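Local coordinates for periplasmic binding protein/LacI transcriptional regulator (Alkaliphilus metalliredigens, PDB 3CTP) that binds beta-D-xylulofuranose and, as a LacI-family member, probably acts as a DNA-binding transcriptional repressor, at residues I235-D240 against I263-S269; N268-E273 against L317-E321. All blocks are in the same frame, centred on the assembly; numbering follows the deposited sequence.

Contact 1 of 2, residues I235-D240 against I263-S269; sequences IFVFND and IIGFDNS. With XLF (beta-D-xylulofuranose), chain C.
Asp267 has an unusual backbone (phi/psi 135/-44) at the point where its carboxylate grips the sugar: OD1 accepts from XLF O2 and OD2 from XLF O1, both at 2.6 Å. Before these loops the strands run parallel, Ile235 beside Ile263 and Phe236 beside Ile264, CA-CA 4.9 Å in each pair. Ile264 N donates to Ile235 O (2.9 Å) and Val237 N to Ile264 O (2.9 Å). These are neighbouring strands of a beta-alpha-beta unit in a periplasmic-binding-protein fold, whose loops at the C-terminal strand ends help form the sugar pocket. Asn239 (chi1 69°) N-caps helix 240-252 through OD1 to Ala242 N, while its ND2 reaches XLF O5 (3.1 Å). A CB on Gly265 would lie 2.5 Å from Asp240 OD1, which is hydrogen-bonded to Thr281 OG1. Asp240 OD2 accepts from Ser269 N (3.0 Å). Phe236 (chi1 t) and Ile264 lie on the face covered by helix 156-169, Phe236 CD1 3.8 Å from Ile264 CG2 and Phe236 CZ 3.9 Å from Phe266 CD1.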
# COMPACT_ATOMS: atom_id res chain seq x y z
N ILE A 235 16.95 14.34 11.37
CA ILE A 235 15.92 14.76 10.42
C ILE A 235 14.60 14.20 10.90
O ILE A 235 14.51 12.99 11.19
CB ILE A 235 16.20 14.16 9.03
CG1 ILE A 235 17.57 14.62 8.53
CG2 ILE A 235 15.12 14.62 8.03
CD1 ILE A 235 18.00 13.92 7.25
N PHE A 236 13.57 15.05 10.99
CA PHE A 236 12.21 14.60 11.26
C PHE A 236 11.46 14.68 9.93
O PHE A 236 11.40 15.75 9.32
CB PHE A 236 11.55 15.55 12.30
CG PHE A 236 10.06 15.33 12.51
CD1 PHE A 236 9.52 14.06 12.55
CD2 PHE A 236 9.21 16.44 12.74
CE1 PHE A 236 8.14 13.87 12.75
CE2 PHE A 236 7.82 16.26 12.94
CZ PHE A 236 7.30 14.97 12.97
N VAL A 237 10.93 13.54 9.48
CA VAL A 237 10.17 13.51 8.23
C VAL A 237 8.69 13.33 8.52
O VAL A 237 8.31 12.56 9.41
CB VAL A 237 10.66 12.37 7.30
CG1 VAL A 237 10.00 12.53 5.93
CG2 VAL A 237 12.18 12.39 7.17
N PHE A 238 7.85 14.04 7.78
CA PHE A 238 6.43 14.15 8.17
C PHE A 238 5.66 12.85 8.22
O PHE A 238 4.62 12.79 8.89
CB PHE A 238 5.70 15.18 7.27
CG PHE A 238 5.56 14.75 5.82
CD1 PHE A 238 4.41 14.09 5.38
CD2 PHE A 238 6.55 15.06 4.89
CE1 PHE A 238 4.30 13.73 4.06
CE2 PHE A 238 6.43 14.71 3.56
CZ PHE A 238 5.30 14.04 3.14
N ASN A 239 6.08 11.81 7.49
CA ASN A 239 5.48 10.50 7.72
C ASN A 239 6.44 9.39 7.37
O ASN A 239 7.55 9.66 6.89
CB ASN A 239 4.11 10.33 7.03
CG ASN A 239 4.20 10.27 5.54
OD1 ASN A 239 5.26 10.03 4.98
ND2 ASN A 239 3.05 10.49 4.85
N ASP A 240 6.07 8.16 7.71
CA ASP A 240 7.00 7.06 7.58
C ASP A 240 7.32 6.72 6.13
O ASP A 240 8.46 6.38 5.82
CB ASP A 240 6.49 5.78 8.27
CG ASP A 240 6.50 5.89 9.78
OD1 ASP A 240 7.13 6.82 10.35
OD2 ASP A 240 5.87 5.00 10.42
N ILE A 263 17.17 9.70 12.14
CA ILE A 263 15.91 9.94 11.41
C ILE A 263 14.75 9.55 12.32
O ILE A 263 14.78 8.48 12.95
CB ILE A 263 15.80 9.05 10.15
CG1 ILE A 263 17.10 9.07 9.33
CG2 ILE A 263 14.56 9.44 9.31
CD1 ILE A 263 17.38 10.36 8.65
N ILE A 264 13.73 10.41 12.38
CA ILE A 264 12.46 10.01 12.99
C ILE A 264 11.34 10.32 12.00
O ILE A 264 11.36 11.38 11.36
CB ILE A 264 12.24 10.71 14.34
CG1 ILE A 264 10.89 10.33 14.96
CG2 ILE A 264 12.38 12.22 14.19
CD1 ILE A 264 10.81 10.71 16.44
N GLY A 265 10.39 9.39 11.85
CA GLY A 265 9.21 9.61 10.97
C GLY A 265 7.94 9.88 11.77
O GLY A 265 7.99 10.40 12.90
N PHE A 266 6.79 9.52 11.18
CA PHE A 266 5.53 9.63 11.88
C PHE A 266 4.56 8.65 11.26
O PHE A 266 4.48 8.57 10.04
CB PHE A 266 4.95 11.05 11.70
CG PHE A 266 4.03 11.51 12.82
CD1 PHE A 266 4.48 12.45 13.75
CD2 PHE A 266 2.72 11.08 12.89
CE1 PHE A 266 3.64 12.92 14.76
CE2 PHE A 266 1.88 11.52 13.91
CZ PHE A 266 2.35 12.45 14.85
N ASP A 267 3.83 7.94 12.12
CA ASP A 267 2.70 7.06 11.80
C ASP A 267 2.78 5.72 12.55
O ASP A 267 1.77 5.19 12.99
CB ASP A 267 2.62 6.63 10.33
CG ASP A 267 2.14 7.72 9.40
OD1 ASP A 267 1.50 8.71 9.86
OD2 ASP A 267 2.35 7.54 8.17
N ASN A 268 3.98 5.15 12.59
CA ASN A 268 4.13 3.71 12.87
C ASN A 268 3.31 2.89 11.87
O ASN A 268 2.53 2.01 12.26
CB ASN A 268 3.72 3.35 14.30
CG ASN A 268 4.21 1.95 14.69
OD1 ASN A 268 5.10 1.40 14.03
ND2 ASN A 268 3.61 1.37 15.74
N SER A 269 3.52 3.16 10.59
CA SER A 269 2.99 2.27 9.56
C SER A 269 3.99 1.14 9.24
O SER A 269 5.16 1.16 9.67
CB SER A 269 2.64 3.05 8.29
OG SER A 269 3.81 3.53 7.65
O4 XLF C . -1.84 13.66 6.75
C4 XLF C . -0.84 12.94 7.48
C5 XLF C . 0.39 12.85 6.60
O5 XLF C . 0.47 11.49 6.18
C3 XLF C . -1.26 11.50 7.70
O3 XLF C . -1.61 11.25 9.07
C2 XLF C . -0.02 10.76 7.30
O2 XLF C . 0.97 10.80 8.35
C1 XLF C . -0.29 9.33 6.88
O1 XLF C . 0.93 8.74 6.39
O HOH W 1 6.93 2.66 11.30

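Contact 2 of 2, residues N268-E273 against L317-E321; sequences NSFIGE and LIERE
This is a polar surface contact in the periplasmic-binding-protein fold, where the turn leading into the short helix 271-274 meets the chain leaving strand 311-318. The segments stay well apart, CA-CA 7.6 Å for Asn268 to Ile318 and 8.7 Å for Glu273 to Arg320, so a long side chain has to span the gap. Arg320 suits the task: its CB points toward the turn and, with chi2 and chi3 both t, its extended chain carries the guanidinium to Asn268, and its NH1 also to Leu279 O. Asn268, in a left-handed backbone conformation (56/52) with chi1 t, directs its amide oxygen OD1 at Arg320, while ND2 hydrogen-bonds Asn283 OD1. Ile318 (m, m) makes a van der Waals contact, its CG1 4.2 Å from Asn268 ND2. Gly272 lies beside the guanidinium, its C 4.1 Å from Arg320 NH1; lacking a side chain, it lets the charged group come close. Glu273 OE1 forms a salt bridge with Arg320 NE at 3.4 Å, purely electrostatic because the oxygen lies well off the guanidinium plane; Glu273 OE2 forms a salt bridge with Arg248 of the second subunit. A water links Ser269 O (2.8 Å) to Arg320 NH1 (3.0 Å). In the guanidinium plane, Arg320 NH2 donates a hydrogen bond of 2.7 Å to Asn268 OD1.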
# COMPACT_ATOMS: atom_id res chain seq x y z
N ASN A 268 3.98 5.15 12.59
CA ASN A 268 4.13 3.71 12.87
C ASN A 268 3.31 2.89 11.87
O ASN A 268 2.53 2.01 12.26
CB ASN A 268 3.72 3.35 14.30
CG ASN A 268 4.21 1.95 14.69
OD1 ASN A 268 5.10 1.40 14.03
ND2 ASN A 268 3.61 1.37 15.74
N SER A 269 3.52 3.16 10.59
CA SER A 269 2.99 2.27 9.56
C SER A 269 3.99 1.14 9.24
O SER A 269 5.16 1.16 9.67
CB SER A 269 2.64 3.05 8.29
OG SER A 269 3.81 3.53 7.65
N PHE A 270 3.54 0.13 8.50
CA PHE A 270 4.38 -1.06 8.42
C PHE A 270 5.70 -0.83 7.72
O PHE A 270 6.65 -1.59 7.91
CB PHE A 270 3.61 -2.25 7.82
CG PHE A 270 3.32 -2.15 6.34
CD1 PHE A 270 4.33 -2.40 5.42
CD2 PHE A 270 2.02 -1.91 5.88
CE1 PHE A 270 4.08 -2.35 4.01
CE2 PHE A 270 1.75 -1.87 4.49
CZ PHE A 270 2.79 -2.09 3.56
N ILE A 271 5.80 0.22 6.91
CA ILE A 271 7.03 0.43 6.16
C ILE A 271 8.22 0.68 7.07
O ILE A 271 9.37 0.36 6.72
CB ILE A 271 6.86 1.58 5.12
CG1 ILE A 271 8.03 1.61 4.14
CG2 ILE A 271 6.71 2.91 5.82
CD1 ILE A 271 8.00 0.42 3.17
N GLY A 272 7.98 1.25 8.24
CA GLY A 272 9.08 1.54 9.17
C GLY A 272 9.73 0.30 9.79
O GLY A 272 10.91 0.34 10.20
N GLU A 273 8.99 -0.80 9.84
CA GLU A 273 9.51 -2.04 10.41
C GLU A 273 10.03 -2.93 9.30
O GLU A 273 10.95 -3.74 9.47
CB GLU A 273 8.41 -2.73 11.23
CG GLU A 273 8.86 -4.00 11.96
CD GLU A 273 10.17 -3.83 12.75
OE1 GLU A 273 10.21 -3.00 13.68
OE2 GLU A 273 11.15 -4.56 12.45
N LEU A 317 5.95 7.85 21.29
CA LEU A 317 7.21 7.60 20.60
C LEU A 317 7.51 6.11 20.52
O LEU A 317 7.36 5.39 21.53
CB LEU A 317 8.32 8.29 21.40
CG LEU A 317 9.73 7.98 20.95
CD1 LEU A 317 9.96 8.69 19.63
CD2 LEU A 317 10.70 8.50 22.01
N ILE A 318 7.91 5.65 19.34
CA ILE A 318 8.35 4.26 19.16
C ILE A 318 9.83 4.31 18.78
O ILE A 318 10.19 4.73 17.67
CB ILE A 318 7.58 3.56 18.02
CG1 ILE A 318 6.07 3.67 18.22
CG2 ILE A 318 8.06 2.09 17.86
CD1 ILE A 318 5.56 2.98 19.45
N GLU A 319 10.71 3.95 19.72
CA GLU A 319 12.15 4.07 19.46
C GLU A 319 12.65 2.82 18.76
O GLU A 319 12.44 1.72 19.26
CB GLU A 319 12.93 4.22 20.79
CG GLU A 319 12.79 5.57 21.45
CD GLU A 319 13.80 5.72 22.60
OE1 GLU A 319 15.04 5.72 22.34
OE2 GLU A 319 13.34 5.84 23.75
N ARG A 320 13.29 3.00 17.60
CA ARG A 320 13.87 1.89 16.87
C ARG A 320 15.33 2.20 16.54
O ARG A 320 16.04 2.73 17.39
CB ARG A 320 13.06 1.56 15.63
CG ARG A 320 11.60 1.22 15.94
CD ARG A 320 10.98 0.53 14.75
NE ARG A 320 9.61 0.07 14.99
CZ ARG A 320 8.55 0.57 14.37
NH1 ARG A 320 8.67 1.58 13.50
NH2 ARG A 320 7.36 0.05 14.62
N GLU A 321 15.78 1.83 15.35
CA GLU A 321 17.23 1.81 15.09
C GLU A 321 17.77 3.05 14.39
O GLU A 321 19.00 3.21 14.29
CB GLU A 321 17.61 0.56 14.27
CG GLU A 321 17.42 -0.78 15.00
CD GLU A 321 17.51 -1.99 14.06
OE1 GLU A 321 17.21 -1.85 12.85
OE2 GLU A 321 17.87 -3.09 14.53
O HOH W 1 6.93 2.66 11.30

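Contact 1 is buried and contact 2 lies at the surface, yet their centres are only 8 Å apart and both contain Asn268 and Ser269, where the chain passes from strand 262-264 toward helix 271-274. Contact 1 relies on parallel strand pairing, apolar side chains and polar loop residues turned to the sugar; contact 2 has no strand pairing and depends on one arginine, whose charge is paired with Glu273, which also forms a salt bridge with Arg248 of the second subunit. One water joins them, donating to Asp240 OD2 and Ser269 O and accepting from Arg320 NH1. Packing adds to this: Asp240 CB lies 3.8 Å from Ile271 CG2, and Ile264 CD1 3.9 Å from Leu317 CD1.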